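Local coordinates for protein pectinesterase A (Erwinia chrysanthemi, PDB 2NTP) that hydrolyses the methyl esters of pectin's galacturonosyl units, releasing methanol, a reaction thought to be the first step in maceration and soft-rotting of plant tissue, at residues Arg62-Gly74 and Ala100-Pro112. Sequence-based numbering, arbitrary orientation.
Sequences RNGAVIAAATAAG and AQSLTIRNDFDFP
Asn107 turns its amide across to Thr71 and pairs with both polar atoms of that residue's backbone. Asn107 ND2 donates to Thr71 O at 2.8 Å, in the carbonyl plane and on a lone pair. Asn107 OD1 accepts from Thr71 N at 3.1 Å. The same OD1 also takes the N-H of Phe109, which closes an Asx turn. A further bond from ND2 to Val131 O ties the amide to the neighbouring coil. These four bonds, two at each end, together fix the rotation of this buried group.

Beyond the turn, the Phe109 ring lies flat against Ala72. Ala72 CB sits over the ring centre, 3.6 Å from the centroid of Phe109, in a CH-pi contact. Phe109 has CG anti to its backbone N (chi1 173°), which carries the ring out to this methyl.

On the sheet face of Val66, Ala68, Thr104 and Arg106, the guanidinium of Arg106 grips Asp108 side-on. NE and NH2 each meet one carboxylate oxygen. Val66 CG1 lies over one guanidinium face, 3.6 Å from Arg106 NH1. Ala68 CB packs against the ion pair, 3.4 Å from Asp108 OD2. Val66 and Thr104 run side by side. With OG1 beside the backbone N (chi1 -59°), Thr104 reaches back to donate from OG1 to Arg62 O at 2.7 Å.

The strands 65-69 and 103-107 run parallel, 16° apart. Nearly straight bonds join them, such as Ile67 N to Thr104 O at 2.8 Å. Ile67 and Ile105 point to the opposite face, where both touch Ile91 of strand 91-93. Strands 42-45 and 147-150 continue the sheet on either side. This stacking of successive coils in register, with inward aliphatic residues, is characteristic of the right-handed parallel beta-helix of pectinesterases.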
loop_
_atom_site.group_PDB
_atom_site.type_symbol
_atom_site.label_atom_id
_atom_site.label_comp_id
_atom_site.label_asym_id
_atom_site.label_seq_id
_atom_site.Cartn_x
_atom_site.Cartn_y
_atom_site.Cartn_z
ATOM N N ARG A 62 -2.526 2.179 -17.893
ATOM C CA ARG A 62 -2.973 1.854 -16.538
ATOM C C ARG A 62 -4.315 1.121 -16.568
ATOM O O ARG A 62 -4.508 0.135 -15.854
ATOM C CB ARG A 62 -3.088 3.114 -15.679
ATOM C CG ARG A 62 -3.220 2.813 -14.189
ATOM C CD ARG A 62 -3.203 4.080 -13.380
ATOM N NE ARG A 62 -4.533 4.654 -13.200
ATOM C CZ ARG A 62 -4.760 5.822 -12.604
ATOM N NH1 ARG A 62 -3.741 6.544 -12.149
ATOM N NH2 ARG A 62 -6.000 6.270 -12.469
ATOM N N ASN A 63 -5.236 1.603 -17.405
ATOM C CA ASN A 63 -6.564 0.994 -17.511
ATOM C C ASN A 63 -6.544 -0.465 -17.992
ATOM O O ASN A 63 -7.349 -1.275 -17.538
ATOM C CB ASN A 63 -7.471 1.828 -18.430
ATOM C CG ASN A 63 -8.080 3.053 -17.735
ATOM O OD1 ASN A 63 -8.794 3.836 -18.373
ATOM N ND2 ASN A 63 -7.815 3.221 -16.442
ATOM N N GLY A 64 -5.608 -0.788 -18.885
ATOM C CA GLY A 64 -5.619 -2.060 -19.616
ATOM C C GLY A 64 -4.549 -3.095 -19.315
ATOM O O GLY A 64 -4.712 -4.275 -19.663
ATOM N N ALA A 65 -3.447 -2.670 -18.697
ATOM C CA ALA A 65 -2.364 -3.584 -18.350
ATOM C C ALA A 65 -2.454 -3.913 -16.863
ATOM O O ALA A 65 -2.138 -3.075 -16.021
ATOM C CB ALA A 65 -1.011 -2.979 -18.697
ATOM N N VAL A 66 -2.906 -5.130 -16.561
ATOM C CA VAL A 66 -3.247 -5.525 -15.189
ATOM C C VAL A 66 -2.479 -6.771 -14.761
ATOM O O VAL A 66 -2.423 -7.763 -15.497
ATOM C CB VAL A 66 -4.781 -5.796 -15.025
ATOM C CG1 VAL A 66 -5.131 -6.114 -13.576
ATOM C CG2 VAL A 66 -5.610 -4.605 -15.499
ATOM N N ILE A 67 -1.893 -6.708 -13.565
ATOM C CA ILE A 67 -1.267 -7.861 -12.924
ATOM C C ILE A 67 -2.115 -8.180 -11.700
ATOM O O ILE A 67 -2.284 -7.336 -10.824
ATOM C CB ILE A 67 0.192 -7.561 -12.498
ATOM C CG1 ILE A 67 0.962 -6.914 -13.661
ATOM C CG2 ILE A 67 0.876 -8.829 -11.973
ATOM C CD1 ILE A 67 2.337 -6.343 -13.286
ATOM N N ALA A 68 -2.669 -9.388 -11.657
ATOM C CA ALA A 68 -3.671 -9.722 -10.647
ATOM C C ALA A 68 -3.586 -11.162 -10.165
ATOM O O ALA A 68 -3.334 -12.081 -10.948
ATOM C CB ALA A 68 -5.066 -9.439 -11.190
ATOM N N ALA A 69 -3.791 -11.343 -8.866
ATOM C CA ALA A 69 -3.952 -12.669 -8.270
ATOM C C ALA A 69 -4.784 -12.547 -6.999
ATOM O O ALA A 69 -4.791 -11.493 -6.354
ATOM C CB ALA A 69 -2.600 -13.304 -7.972
ATOM N N ALA A 70 -5.488 -13.621 -6.650
ATOM C CA ALA A 70 -6.318 -13.644 -5.448
ATOM C C ALA A 70 -5.673 -14.476 -4.346
ATOM O O ALA A 70 -5.579 -15.706 -4.453
ATOM C CB ALA A 70 -7.715 -14.166 -5.773
ATOM N N THR A 71 -5.216 -13.804 -3.289
ATOM C CA THR A 71 -4.582 -14.483 -2.156
ATOM C C THR A 71 -4.826 -13.702 -0.870
ATOM O O THR A 71 -4.430 -12.537 -0.773
ATOM C CB THR A 71 -3.040 -14.633 -2.352
ATOM O OG1 THR A 71 -2.735 -14.906 -3.730
ATOM C CG2 THR A 71 -2.468 -15.738 -1.459
ATOM N N ALA A 72 -5.480 -14.328 0.108
ATOM C CA ALA A 72 -5.598 -13.724 1.440
ATOM C C ALA A 72 -4.550 -14.309 2.376
ATOM O O ALA A 72 -3.990 -15.377 2.096
ATOM C CB ALA A 72 -6.997 -13.928 2.012
ATOM N N ALA A 73 -4.295 -13.615 3.486
ATOM C CA ALA A 73 -3.409 -14.129 4.532
ATOM C C ALA A 73 -3.859 -15.511 5.000
ATOM O O ALA A 73 -3.027 -16.367 5.286
ATOM C CB ALA A 73 -3.352 -13.167 5.709
ATOM N N GLY A 74 -5.175 -15.714 5.053
ATOM C CA GLY A 74 -5.758 -16.970 5.526
ATOM C C GLY A 74 -5.916 -18.044 4.464
ATOM O O GLY A 74 -6.369 -19.155 4.770
ATOM N N ALA A 100 7.664 0.781 -11.661
ATOM C CA ALA A 100 6.529 0.361 -12.468
ATOM C C ALA A 100 5.800 1.598 -12.960
ATOM O O ALA A 100 5.627 2.564 -12.208
ATOM C CB ALA A 100 5.588 -0.530 -11.662
ATOM N N GLN A 101 5.377 1.566 -14.223
ATOM C CA GLN A 101 4.640 2.673 -14.821
ATOM C C GLN A 101 3.447 2.178 -15.633
ATOM O O GLN A 101 3.541 1.151 -16.305
ATOM C CB GLN A 101 5.556 3.518 -15.720
ATOM C CG GLN A 101 4.859 4.754 -16.304
ATOM C CD GLN A 101 5.679 5.476 -17.360
ATOM O OE1 GLN A 101 6.632 4.929 -17.914
ATOM N NE2 GLN A 101 5.299 6.718 -17.645
ATOM N N SER A 102 2.338 2.915 -15.548
ATOM C CA SER A 102 1.155 2.732 -16.399
ATOM C C SER A 102 0.617 1.305 -16.364
ATOM O O SER A 102 0.462 0.645 -17.395
ATOM C CB SER A 102 1.442 3.206 -17.832
ATOM O OG SER A 102 1.775 4.579 -17.831
ATOM N N LEU A 103 0.350 0.829 -15.155
ATOM C CA LEU A 103 -0.229 -0.495 -14.972
ATOM C C LEU A 103 -1.005 -0.594 -13.671
ATOM O O LEU A 103 -0.842 0.230 -12.772
ATOM C CB LEU A 103 0.839 -1.588 -15.064
ATOM C CG LEU A 103 2.060 -1.530 -14.153
ATOM C CD1 LEU A 103 1.740 -2.122 -12.800
ATOM C CD2 LEU A 103 3.247 -2.258 -14.791
ATOM N N THR A 104 -1.863 -1.604 -13.603
ATOM C CA THR A 104 -2.664 -1.881 -12.414
ATOM C C THR A 104 -2.163 -3.162 -11.761
ATOM O O THR A 104 -1.855 -4.138 -12.455
ATOM C CB THR A 104 -4.154 -2.022 -12.770
ATOM O OG1 THR A 104 -4.621 -0.807 -13.376
ATOM C CG2 THR A 104 -4.992 -2.328 -11.520
ATOM N N ILE A 105 -2.068 -3.138 -10.432
ATOM C CA ILE A 105 -1.705 -4.304 -9.629
ATOM C C ILE A 105 -2.861 -4.566 -8.659
ATOM O O ILE A 105 -3.252 -3.679 -7.896
ATOM C CB ILE A 105 -0.399 -4.070 -8.826
ATOM C CG1 ILE A 105 0.756 -3.679 -9.764
ATOM C CG2 ILE A 105 -0.050 -5.316 -8.011
ATOM C CD1 ILE A 105 1.960 -3.035 -9.057
ATOM N N ARG A 106 -3.414 -5.775 -8.712
ATOM C CA ARG A 106 -4.581 -6.128 -7.904
ATOM C C ARG A 106 -4.336 -7.345 -7.023
ATOM O O ARG A 106 -3.659 -8.297 -7.428
ATOM C CB ARG A 106 -5.797 -6.447 -8.791
ATOM C CG ARG A 106 -6.096 -5.463 -9.910
ATOM C CD ARG A 106 -7.524 -5.670 -10.439
ATOM N NE ARG A 106 -7.782 -7.061 -10.822
ATOM C CZ ARG A 106 -8.292 -7.457 -11.989
ATOM N NH1 ARG A 106 -8.639 -6.576 -12.925
ATOM N NH2 ARG A 106 -8.467 -8.749 -12.219
ATOM N N ASN A 107 -4.903 -7.313 -5.818
ATOM C CA ASN A 107 -5.225 -8.558 -5.129
ATOM C C ASN A 107 -6.721 -8.785 -5.292
ATOM O O ASN A 107 -7.539 -7.945 -4.897
ATOM C CB ASN A 107 -4.801 -8.561 -3.660
ATOM C CG ASN A 107 -4.807 -9.969 -3.058
ATOM O OD1 ASN A 107 -5.769 -10.727 -3.226
ATOM N ND2 ASN A 107 -3.736 -10.319 -2.360
ATOM N N ASP A 108 -7.065 -9.904 -5.920
ATOM C CA ASP A 108 -8.448 -10.171 -6.297
ATOM C C ASP A 108 -9.214 -10.969 -5.245
ATOM O O ASP A 108 -10.327 -11.439 -5.513
ATOM C CB ASP A 108 -8.510 -10.871 -7.663
ATOM C CG ASP A 108 -8.295 -9.917 -8.821
ATOM O OD1 ASP A 108 -8.358 -8.686 -8.626
ATOM O OD2 ASP A 108 -8.076 -10.414 -9.946
ATOM N N PHE A 109 -8.634 -11.118 -4.054
ATOM C CA PHE A 109 -9.367 -11.729 -2.948
ATOM C C PHE A 109 -10.688 -10.991 -2.785
ATOM O O PHE A 109 -10.723 -9.766 -2.589
ATOM C CB PHE A 109 -8.570 -11.720 -1.640
ATOM C CG PHE A 109 -9.356 -12.200 -0.448
ATOM C CD1 PHE A 109 -9.795 -13.518 -0.373
ATOM C CD2 PHE A 109 -9.655 -11.330 0.599
ATOM C CE1 PHE A 109 -10.521 -13.965 0.726
ATOM C CE2 PHE A 109 -10.387 -11.766 1.706
ATOM C CZ PHE A 109 -10.818 -13.091 1.766
ATOM N N ASP A 110 -11.776 -11.744 -2.892
ATOM C CA ASP A 110 -13.102 -11.156 -2.847
ATOM C C ASP A 110 -13.527 -10.974 -1.396
ATOM O O ASP A 110 -14.301 -11.762 -0.854
ATOM C CB ASP A 110 -14.095 -12.034 -3.614
ATOM C CG ASP A 110 -15.387 -11.311 -3.959
ATOM O OD1 ASP A 110 -15.758 -10.332 -3.272
ATOM O OD2 ASP A 110 -16.049 -11.747 -4.929
ATOM N N PHE A 111 -13.002 -9.927 -0.768
ATOM C CA PHE A 111 -13.349 -9.625 0.615
ATOM C C PHE A 111 -14.864 -9.573 0.874
ATOM O O PHE A 111 -15.338 -10.216 1.807
ATOM C CB PHE A 111 -12.660 -8.339 1.079
ATOM C CG PHE A 111 -13.018 -7.931 2.475
ATOM C CD1 PHE A 111 -12.333 -8.456 3.564
ATOM C CD2 PHE A 111 -14.042 -7.013 2.703
ATOM C CE1 PHE A 111 -12.666 -8.074 4.862
ATOM C CE2 PHE A 111 -14.377 -6.627 3.994
ATOM C CZ PHE A 111 -13.693 -7.167 5.080
ATOM N N PRO A 112 -15.629 -8.804 0.066
ATOM C CA PRO A 112 -17.071 -8.753 0.355
ATOM C C PRO A 112 -17.775 -10.111 0.259
ATOM O O PRO A 112 -18.637 -10.405 1.085
ATOM C CB PRO A 112 -17.610 -7.791 -0.707
ATOM C CG PRO A 112 -16.419 -6.928 -1.067
ATOM C CD PRO A 112 -15.281 -7.915 -1.062
#